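Local coordinates for protein (soluble lytic transglycosylase SLT70) (Escherichia coli, PDB 1QSA), which cleaves the glycosidic bonds between N-acetylmuramic acid and N-acetylglucosamine in peptidoglycan, forming a 1,6-anhydro bond in the muramic acid residue, at residues 362-374 with 439-451. Sequence-based numbering, arbitrary orientation.
Sequences EEYELKIDKAPQN and GKLWDHLEERFPL. With SO4 (sulfate ion), chain B; SO4 (sulfate ion), chain H.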
ATOM      1  N   GLU A 362      -7.703  32.480  -9.358  1.00 25.64           N
ATOM      2  CA  GLU A 362      -7.772  32.124 -10.768  1.00 28.72           C
ATOM      3  C   GLU A 362      -8.363  30.726 -10.926  1.00 29.05           C
ATOM      4  O   GLU A 362      -8.288  29.903 -10.018  1.00 28.13           O
ATOM      5  CB  GLU A 362      -6.387  32.215 -11.411  1.00 30.11           C
ATOM      6  CG  GLU A 362      -5.881  33.650 -11.531  1.00 32.75           C
ATOM      7  CD  GLU A 362      -4.449  33.747 -12.022  1.00 35.35           C
ATOM      8  OE1 GLU A 362      -4.012  32.876 -12.803  1.00 36.12           O
ATOM      9  OE2 GLU A 362      -3.759  34.705 -11.626  1.00 35.93           O
ATOM     10  N   GLU A 363      -9.027  30.489 -12.047  1.00 30.88           N
ATOM     11  CA  GLU A 363      -9.622  29.184 -12.296  1.00 32.91           C
ATOM     12  C   GLU A 363      -8.529  28.182 -12.665  1.00 30.62           C
ATOM     13  O   GLU A 363      -7.627  28.493 -13.445  1.00 30.06           O
ATOM     14  CB  GLU A 363     -10.670  29.288 -13.408  1.00 38.12           C
ATOM     15  CG  GLU A 363     -11.368  27.979 -13.715  1.00 47.24           C
ATOM     16  CD  GLU A 363     -12.713  28.158 -14.406  1.00 51.64           C
ATOM     17  OE1 GLU A 363     -12.775  28.884 -15.426  1.00 53.88           O
ATOM     18  OE2 GLU A 363     -13.703  27.561 -13.924  1.00 53.41           O
ATOM     19  N   TYR A 364      -8.565  27.013 -12.032  1.00 27.83           N
ATOM     20  CA  TYR A 364      -7.579  25.977 -12.315  1.00 25.15           C
ATOM     21  C   TYR A 364      -7.899  25.321 -13.663  1.00 24.66           C
ATOM     22  O   TYR A 364      -9.057  25.028 -13.957  1.00 24.18           O
ATOM     23  CB  TYR A 364      -7.578  24.923 -11.203  1.00 22.84           C
ATOM     24  CG  TYR A 364      -6.623  23.786 -11.469  1.00 23.00           C
ATOM     25  CD1 TYR A 364      -5.255  23.950 -11.303  1.00 21.62           C
ATOM     26  CD2 TYR A 364      -7.088  22.556 -11.932  1.00 23.00           C
ATOM     27  CE1 TYR A 364      -4.360  22.921 -11.597  1.00 21.75           C
ATOM     28  CE2 TYR A 364      -6.207  21.522 -12.226  1.00 21.22           C
ATOM     29  CZ  TYR A 364      -4.845  21.713 -12.061  1.00 22.72           C
ATOM     30  OH  TYR A 364      -3.959  20.716 -12.389  1.00 21.97           O
ATOM     31  N   GLU A 365      -6.869  25.124 -14.479  1.00 25.12           N
ATOM     32  CA  GLU A 365      -7.030  24.499 -15.787  1.00 26.12           C
ATOM     33  C   GLU A 365      -6.663  23.024 -15.749  1.00 23.00           C
ATOM     34  O   GLU A 365      -5.515  22.666 -15.494  1.00 21.70           O
ATOM     35  CB  GLU A 365      -6.175  25.207 -16.836  1.00 30.16           C
ATOM     36  CG  GLU A 365      -6.651  26.614 -17.178  1.00 38.85           C
ATOM     37  CD  GLU A 365      -5.819  27.270 -18.267  1.00 42.70           C
ATOM     38  OE1 GLU A 365      -4.590  27.031 -18.312  1.00 45.51           O
ATOM     39  OE2 GLU A 365      -6.396  28.026 -19.081  1.00 46.24           O
ATOM     40  N   LEU A 366      -7.653  22.171 -15.977  1.00 21.58           N
ATOM     41  CA  LEU A 366      -7.419  20.739 -15.994  1.00 21.61           C
ATOM     42  C   LEU A 366      -6.810  20.335 -17.324  1.00 21.86           C
ATOM     43  O   LEU A 366      -7.322  20.702 -18.377  1.00 23.18           O
ATOM     44  CB  LEU A 366      -8.729  19.970 -15.821  1.00 21.59           C
ATOM     45  CG  LEU A 366      -9.376  19.862 -14.447  1.00 24.20           C
ATOM     46  CD1 LEU A 366     -10.560  18.924 -14.540  1.00 25.33           C
ATOM     47  CD2 LEU A 366      -8.373  19.290 -13.486  1.00 26.70           C
ATOM     48  N   LYS A 367      -5.686  19.637 -17.274  1.00 20.40           N
ATOM     49  CA  LYS A 367      -5.063  19.148 -18.493  1.00 20.78           C
ATOM     50  C   LYS A 367      -5.668  17.763 -18.706  1.00 20.25           C
ATOM     51  O   LYS A 367      -5.547  16.889 -17.844  1.00 18.94           O
ATOM     52  CB  LYS A 367      -3.545  19.044 -18.350  1.00 21.01           C
ATOM     53  CG  LYS A 367      -2.884  18.365 -19.542  1.00 24.61           C
ATOM     54  CD  LYS A 367      -1.370  18.442 -19.480  1.00 26.84           C
ATOM     55  CE  LYS A 367      -0.730  17.628 -20.595  1.00 31.19           C
ATOM     56  NZ  LYS A 367      -1.220  18.011 -21.954  1.00 33.51           N
ATOM     57  N   ILE A 368      -6.391  17.590 -19.809  1.00 18.63           N
ATOM     58  CA  ILE A 368      -7.004  16.293 -20.103  1.00 18.31           C
ATOM     59  C   ILE A 368      -6.531  15.738 -21.447  1.00 19.71           C
ATOM     60  O   ILE A 368      -6.911  16.250 -22.500  1.00 22.78           O
ATOM     61  CB  ILE A 368      -8.555  16.382 -20.116  1.00 17.24           C
ATOM     62  CG1 ILE A 368      -9.059  16.972 -18.795  1.00 17.31           C
ATOM     63  CG2 ILE A 368      -9.175  14.991 -20.319  1.00 18.09           C
ATOM     64  CD1 ILE A 368     -10.542  17.228 -18.751  1.00 20.70           C
ATOM     65  N   ASP A 369      -5.625  14.764 -21.402  1.00 18.95           N
ATOM     66  CA  ASP A 369      -5.116  14.099 -22.606  1.00 18.75           C
ATOM     67  C   ASP A 369      -6.164  13.062 -22.992  1.00 21.58           C
ATOM     68  O   ASP A 369      -6.693  12.359 -22.124  1.00 20.26           O
ATOM     69  CB  ASP A 369      -3.807  13.362 -22.319  1.00 21.14           C
ATOM     70  CG  ASP A 369      -2.643  14.296 -22.052  1.00 24.17           C
ATOM     71  OD1 ASP A 369      -2.808  15.528 -22.166  1.00 24.50           O
ATOM     72  OD2 ASP A 369      -1.553  13.781 -21.734  1.00 24.26           O
ATOM     73  N   LYS A 370      -6.460  12.958 -24.283  1.00 20.59           N
ATOM     74  CA  LYS A 370      -7.449  11.996 -24.749  1.00 22.02           C
ATOM     75  C   LYS A 370      -6.812  10.716 -25.260  1.00 21.79           C
ATOM     76  O   LYS A 370      -5.695  10.727 -25.771  1.00 21.49           O
ATOM     77  CB  LYS A 370      -8.289  12.596 -25.875  1.00 23.87           C
ATOM     78  CG  LYS A 370      -9.143  13.789 -25.476  1.00 27.23           C
ATOM     79  CD  LYS A 370      -9.871  14.335 -26.697  1.00 32.31           C
ATOM     80  CE  LYS A 370     -10.586  15.643 -26.405  1.00 35.23           C
ATOM     81  NZ  LYS A 370     -11.272  16.184 -27.615  1.00 38.27           N
ATOM     82  N   ALA A 371      -7.531   9.607 -25.114  1.00 20.77           N
ATOM     83  CA  ALA A 371      -7.045   8.329 -25.622  1.00 22.79           C
ATOM     84  C   ALA A 371      -7.280   8.374 -27.143  1.00 22.97           C
ATOM     85  O   ALA A 371      -7.996   9.249 -27.644  1.00 23.58           O
ATOM     86  CB  ALA A 371      -7.832   7.182 -24.990  1.00 22.88           C
ATOM     87  N   PRO A 372      -6.658   7.460 -27.899  1.00 23.62           N
ATOM     88  CA  PRO A 372      -6.839   7.442 -29.358  1.00 24.42           C
ATOM     89  C   PRO A 372      -8.311   7.311 -29.764  1.00 25.62           C
ATOM     90  O   PRO A 372      -9.123   6.760 -29.020  1.00 22.90           O
ATOM     91  CB  PRO A 372      -6.052   6.198 -29.782  1.00 24.55           C
ATOM     92  CG  PRO A 372      -4.968   6.106 -28.747  1.00 23.46           C
ATOM     93  CD  PRO A 372      -5.709   6.419 -27.469  1.00 21.67           C
ATOM     94  N   GLN A 373      -8.646   7.831 -30.942  1.00 27.93           N
ATOM     95  CA  GLN A 373     -10.014   7.753 -31.452  1.00 32.53           C
ATOM     96  C   GLN A 373     -10.391   6.293 -31.714  1.00 31.08           C
ATOM     97  O   GLN A 373     -11.534   5.895 -31.490  1.00 30.12           O
ATOM     98  CB  GLN A 373     -10.152   8.568 -32.741  1.00 38.30           C
ATOM     99  CG  GLN A 373      -9.992  10.067 -32.544  1.00 47.24           C
ATOM    100  CD  GLN A 373     -11.102  10.666 -31.698  1.00 52.07           C
ATOM    101  OE1 GLN A 373     -12.183  10.082 -31.562  1.00 55.40           O
ATOM    102  NE2 GLN A 373     -10.853  11.852 -31.151  1.00 55.66           N
ATOM    103  N   ASN A 374      -9.424   5.519 -32.203  1.00 30.82           N
ATOM    104  CA  ASN A 374      -9.611   4.093 -32.482  1.00 31.70           C
ATOM    105  C   ASN A 374      -9.003   3.284 -31.340  1.00 30.41           C
ATOM    106  O   ASN A 374      -7.787   3.303 -31.149  1.00 29.30           O
ATOM    107  CB  ASN A 374      -8.899   3.687 -33.778  1.00 34.62           C
ATOM    108  CG  ASN A 374      -9.577   4.221 -35.016  1.00 38.46           C
ATOM    109  OD1 ASN A 374     -10.605   3.695 -35.448  1.00 41.65           O
ATOM    110  ND2 ASN A 374      -8.982   5.244 -35.622  1.00 39.58           N
ATOM    111  N   GLY A 439       0.067   2.365 -17.428  1.00 17.01           N
ATOM    112  CA  GLY A 439       0.721   3.189 -18.428  1.00 17.26           C
ATOM    113  C   GLY A 439       1.179   4.546 -17.933  1.00 17.97           C
ATOM    114  O   GLY A 439       1.704   5.337 -18.724  1.00 18.13           O
ATOM    115  N   LYS A 440       0.960   4.819 -16.643  1.00 16.53           N
ATOM    116  CA  LYS A 440       1.317   6.103 -16.025  1.00 16.02           C
ATOM    117  C   LYS A 440       0.710   7.249 -16.831  1.00 15.56           C
ATOM    118  O   LYS A 440       1.351   8.274 -17.057  1.00 16.28           O
ATOM    119  CB  LYS A 440       2.843   6.257 -15.915  1.00 18.19           C
ATOM    120  CG  LYS A 440       3.500   5.227 -15.024  1.00 21.47           C
ATOM    121  CD  LYS A 440       5.011   5.420 -14.981  1.00 26.57           C
ATOM    122  CE  LYS A 440       5.673   4.387 -14.076  1.00 30.38           C
ATOM    123  NZ  LYS A 440       5.207   4.513 -12.660  1.00 34.00           N
ATOM    124  N   LEU A 441      -0.543   7.056 -17.243  1.00 13.19           N
ATOM    125  CA  LEU A 441      -1.305   8.017 -18.046  1.00 14.43           C
ATOM    126  C   LEU A 441      -1.971   8.992 -17.087  1.00 14.95           C
ATOM    127  O   LEU A 441      -3.198   9.130 -17.063  1.00 14.04           O
ATOM    128  CB  LEU A 441      -2.375   7.254 -18.852  1.00 13.00           C
ATOM    129  CG  LEU A 441      -1.868   6.066 -19.691  1.00 15.10           C
ATOM    130  CD1 LEU A 441      -3.061   5.282 -20.269  1.00 15.68           C
ATOM    131  CD2 LEU A 441      -0.972   6.574 -20.800  1.00 17.86           C
ATOM    132  N   TRP A 442      -1.144   9.722 -16.342  1.00 14.82           N
ATOM    133  CA  TRP A 442      -1.639  10.620 -15.310  1.00 15.61           C
ATOM    134  C   TRP A 442      -2.517  11.768 -15.763  1.00 14.20           C
ATOM    135  O   TRP A 442      -3.307  12.289 -14.973  1.00 14.72           O
ATOM    136  CB  TRP A 442      -0.473  11.132 -14.460  1.00 15.77           C
ATOM    137  CG  TRP A 442       0.462  10.051 -13.930  1.00 17.73           C
ATOM    138  CD1 TRP A 442       1.832  10.083 -13.936  1.00 17.16           C
ATOM    139  CD2 TRP A 442       0.096   8.805 -13.315  1.00 16.55           C
ATOM    140  NE1 TRP A 442       2.338   8.938 -13.364  1.00 20.53           N
ATOM    141  CE2 TRP A 442       1.296   8.137 -12.973  1.00 17.52           C
ATOM    142  CE3 TRP A 442      -1.128   8.186 -13.019  1.00 16.31           C
ATOM    143  CZ2 TRP A 442       1.306   6.884 -12.353  1.00 19.22           C
ATOM    144  CZ3 TRP A 442      -1.117   6.938 -12.400  1.00 17.10           C
ATOM    145  CH2 TRP A 442       0.093   6.302 -12.076  1.00 17.79           C
ATOM    146  N   ASP A 443      -2.368  12.186 -17.018  1.00 15.18           N
ATOM    147  CA  ASP A 443      -3.176  13.277 -17.541  1.00 14.39           C
ATOM    148  C   ASP A 443      -4.416  12.817 -18.311  1.00 14.87           C
ATOM    149  O   ASP A 443      -5.176  13.655 -18.801  1.00 14.40           O
ATOM    150  CB  ASP A 443      -2.326  14.238 -18.384  1.00 16.60           C
ATOM    151  CG  ASP A 443      -1.272  14.961 -17.562  1.00 19.46           C
ATOM    152  OD1 ASP A 443      -1.613  15.515 -16.495  1.00 18.29           O
ATOM    153  OD2 ASP A 443      -0.093  14.973 -17.977  1.00 21.31           O
ATOM    154  N   HIS A 444      -4.624  11.499 -18.424  1.00 14.40           N
ATOM    155  CA  HIS A 444      -5.832  10.969 -19.082  1.00 13.38           C
ATOM    156  C   HIS A 444      -6.922  10.935 -18.000  1.00 14.18           C
ATOM    157  O   HIS A 444      -7.415   9.872 -17.599  1.00 12.52           O
ATOM    158  CB  HIS A 444      -5.585   9.559 -19.625  1.00 15.53           C
ATOM    159  CG  HIS A 444      -4.834   9.534 -20.916  1.00 17.83           C
ATOM    160  ND1 HIS A 444      -3.529   9.972 -21.030  1.00 17.89           N
ATOM    161  CD2 HIS A 444      -5.202   9.126 -22.154  1.00 17.65           C
ATOM    162  CE1 HIS A 444      -3.128   9.832 -22.283  1.00 17.81           C
ATOM    163  NE2 HIS A 444      -4.125   9.324 -22.983  1.00 17.39           N
ATOM    164  N   LEU A 445      -7.316  12.119 -17.549  1.00 12.39           N
ATOM    165  CA  LEU A 445      -8.272  12.234 -16.455  1.00 12.27           C
ATOM    166  C   LEU A 445      -9.620  11.543 -16.580  1.00 12.45           C
ATOM    167  O   LEU A 445     -10.140  11.032 -15.584  1.00 11.56           O
ATOM    168  CB  LEU A 445      -8.457  13.704 -16.044  1.00 13.19           C
ATOM    169  CG  LEU A 445      -7.189  14.448 -15.611  1.00 13.25           C
ATOM    170  CD1 LEU A 445      -7.558  15.867 -15.147  1.00 15.15           C
ATOM    171  CD2 LEU A 445      -6.464  13.689 -14.506  1.00 13.90           C
ATOM    172  N   GLU A 446     -10.193  11.513 -17.783  1.00 11.48           N
ATOM    173  CA  GLU A 446     -11.507  10.896 -17.949  1.00 12.24           C
ATOM    174  C   GLU A 446     -11.486   9.407 -17.603  1.00 11.36           C
ATOM    175  O   GLU A 446     -12.405   8.907 -16.959  1.00 13.11           O
ATOM    176  CB  GLU A 446     -12.056  11.108 -19.372  1.00 13.29           C
ATOM    177  CG  GLU A 446     -13.546  10.826 -19.419  1.00 15.41           C
ATOM    178  CD  GLU A 446     -14.211  11.161 -20.732  1.00 16.32           C
ATOM    179  OE1 GLU A 446     -13.520  11.229 -21.767  1.00 17.10           O
ATOM    180  OE2 GLU A 446     -15.448  11.349 -20.712  1.00 19.62           O
ATOM    181  N   GLU A 447     -10.436   8.712 -18.040  1.00 11.90           N
ATOM    182  CA  GLU A 447     -10.285   7.279 -17.779  1.00 11.14           C
ATOM    183  C   GLU A 447      -9.844   6.999 -16.346  1.00 12.00           C
ATOM    184  O   GLU A 447     -10.149   5.936 -15.790  1.00 11.94           O
ATOM    185  CB  GLU A 447      -9.304   6.638 -18.772  1.00 11.69           C
ATOM    186  CG  GLU A 447      -9.782   6.627 -20.241  1.00 13.71           C
ATOM    187  CD  GLU A 447      -9.667   7.977 -20.925  1.00 17.05           C
ATOM    188  OE1 GLU A 447      -8.785   8.779 -20.558  1.00 16.65           O
ATOM    189  OE2 GLU A 447     -10.455   8.239 -21.854  1.00 19.10           O
ATOM    190  N   ARG A 448      -9.132   7.952 -15.744  1.00 11.01           N
ATOM    191  CA  ARG A 448      -8.684   7.808 -14.358  1.00 11.64           C
ATOM    192  C   ARG A 448      -9.823   8.067 -13.362  1.00 10.97           C
ATOM    193  O   ARG A 448      -9.788   7.571 -12.234  1.00 10.42           O
ATOM    194  CB  ARG A 448      -7.569   8.819 -14.028  1.00 10.35           C
ATOM    195  CG  ARG A 448      -6.236   8.617 -14.785  1.00 10.99           C
ATOM    196  CD  ARG A 448      -5.154   9.600 -14.278  1.00 13.43           C
ATOM    197  NE  ARG A 448      -4.839   9.352 -12.880  1.00 12.24           N
ATOM    198  CZ  ARG A 448      -4.468  10.288 -12.006  1.00 15.75           C
ATOM    199  NH1 ARG A 448      -4.279  11.547 -12.394  1.00 14.82           N
ATOM    200  NH2 ARG A 448      -4.243   9.954 -10.745  1.00 15.83           N
ATOM    201  N   PHE A 449     -10.810   8.870 -13.759  1.00  8.19           N
ATOM    202  CA  PHE A 449     -11.894   9.225 -12.850  1.00  9.39           C
ATOM    203  C   PHE A 449     -13.248   9.030 -13.499  1.00  9.47           C
ATOM    204  O   PHE A 449     -14.016   9.981 -13.672  1.00 10.82           O
ATOM    205  CB  PHE A 449     -11.680  10.675 -12.384  1.00  9.74           C
ATOM    206  CG  PHE A 449     -10.374  10.871 -11.668  1.00 10.35           C
ATOM    207  CD1 PHE A 449     -10.213  10.396 -10.363  1.00 11.04           C
ATOM    208  CD2 PHE A 449      -9.262  11.404 -12.338  1.00  9.14           C
ATOM    209  CE1 PHE A 449      -8.958  10.434  -9.739  1.00 10.01           C
ATOM    210  CE2 PHE A 449      -8.007  11.448 -11.729  1.00 10.75           C
ATOM    211  CZ  PHE A 449      -7.850  10.958 -10.426  1.00 10.93           C
ATOM    212  N   PRO A 450     -13.593   7.766 -13.802  1.00  9.86           N
ATOM    213  CA  PRO A 450     -14.875   7.466 -14.437  1.00 11.62           C
ATOM    214  C   PRO A 450     -16.065   7.692 -13.510  1.00 11.01           C
ATOM    215  O   PRO A 450     -15.927   7.549 -12.292  1.00  9.91           O
ATOM    216  CB  PRO A 450     -14.732   5.989 -14.791  1.00 12.17           C
ATOM    217  CG  PRO A 450     -13.879   5.452 -13.669  1.00 11.09           C
ATOM    218  CD  PRO A 450     -12.820   6.529 -13.545  1.00 10.79           C
ATOM    219  N   LEU A 451     -17.225   8.016 -14.088  1.00 10.54           N
ATOM    220  CA  LEU A 451     -18.449   8.232 -13.317  1.00 10.42           C
ATOM    221  C   LEU A 451     -19.079   6.884 -12.983  1.00 10.73           C
ATOM    222  O   LEU A 451     -20.193   6.561 -13.418  1.00 12.81           O
ATOM    223  CB  LEU A 451     -19.436   9.109 -14.097  1.00 12.82           C
ATOM    224  CG  LEU A 451     -18.921  10.518 -14.393  1.00 15.96           C
ATOM    225  CD1 LEU A 451     -19.973  11.293 -15.186  1.00 16.50           C
ATOM    226  CD2 LEU A 451     -18.575  11.248 -13.099  1.00 15.28           C
TER
HETATM  227  S   SO4 B 701      -3.498  13.536  -9.203  1.00 30.99           S
HETATM  228  O1  SO4 B 701      -4.295  14.362  -8.274  1.00 31.23           O
HETATM  229  O2  SO4 B 701      -4.002  13.723 -10.578  1.00 29.06           O
HETATM  230  O3  SO4 B 701      -2.096  13.979  -9.123  1.00 34.92           O
HETATM  231  O4  SO4 B 701      -3.570  12.112  -8.830  1.00 31.20           O
HETATM  232  S   SO4 H 707      -4.045   6.739  -8.782  1.00 61.16           S
HETATM  233  O1  SO4 H 707      -4.464   8.138  -8.571  1.00 61.59           O
HETATM  234  O2  SO4 H 707      -2.922   6.418  -7.881  1.00 61.52           O
HETATM  235  O3  SO4 H 707      -5.178   5.843  -8.491  1.00 61.29           O
HETATM  236  O4  SO4 H 707      -3.625   6.565 -10.180  1.00 61.24           O
HETATM  237  O   HOH W   1      -4.067  16.475 -15.625  1.00 18.42           O
HETATM  238  O   HOH W   2      -8.825  11.428 -20.669  1.00 14.86           O
HETATM  239  O   HOH W   3       0.618  14.749 -20.562  1.00 27.76           O
HETATM  240  O   HOH W   4      -3.554   8.514 -25.645  0.58 11.61           O
HETATM  241  O   HOH W   5     -10.196   9.935 -23.892  1.00 19.20           O
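Asp369 N donates a hydrogen bond to Asp443 O (2.9 Å, 161° at the hydrogen). It pins the extended loop 366-371 to the type I turn Leu441 to His444, which puts His444 at the N-cap of helix 445-448. Packing is tight here. CB of Asp369 lies over a face of the His444 imidazole, a CH-pi contact 3.9 Å from the ring centroid. Asp369 O sits above that same ring and also meets His444 CA. CD1 of Leu445 reaches Lys367 O (3.5 Å) and the side chains of Leu366 and Ile368.

The outer side is looser and wet. The carboxylates of Asp369 and Asp443 come within 4.2 Å (OD2 to OD2), and one water donates to both. Their charge is probably eased by Lys367 NZ, which bridges to Asp369 OD1 (3.0 Å), and by Arg349, which pairs with Asp443 OD1. Other waters link Asp369 O and Ala371 N to Glu447, whose OE2 also forms a salt bridge with Arg421.

Arg448 lies beyond the loop contact. A bend at chi3 (63°) turns its guanidinium in between Trp442 CE3, offset over one face, and Phe449 CE2, centred over the other. NH1 holds Trp442 O (2.9 Å). NH1 and NH2 bond one sulfate and NH2 a second, at the guanidinium edge; both ions probably come from the crystallisation liquor. A leucine here would probably leave Trp442 O without this donor and both sulfates short of a shared one.

This surface contact of the alpha-superhelix, away from the predicted active-site Glu478, joins the linker after helix 351-359 to the turn after helix 429-438, with helix 582-601 against Leu366 and Ile368 and helix 413-425 against Ala371 and Glu446.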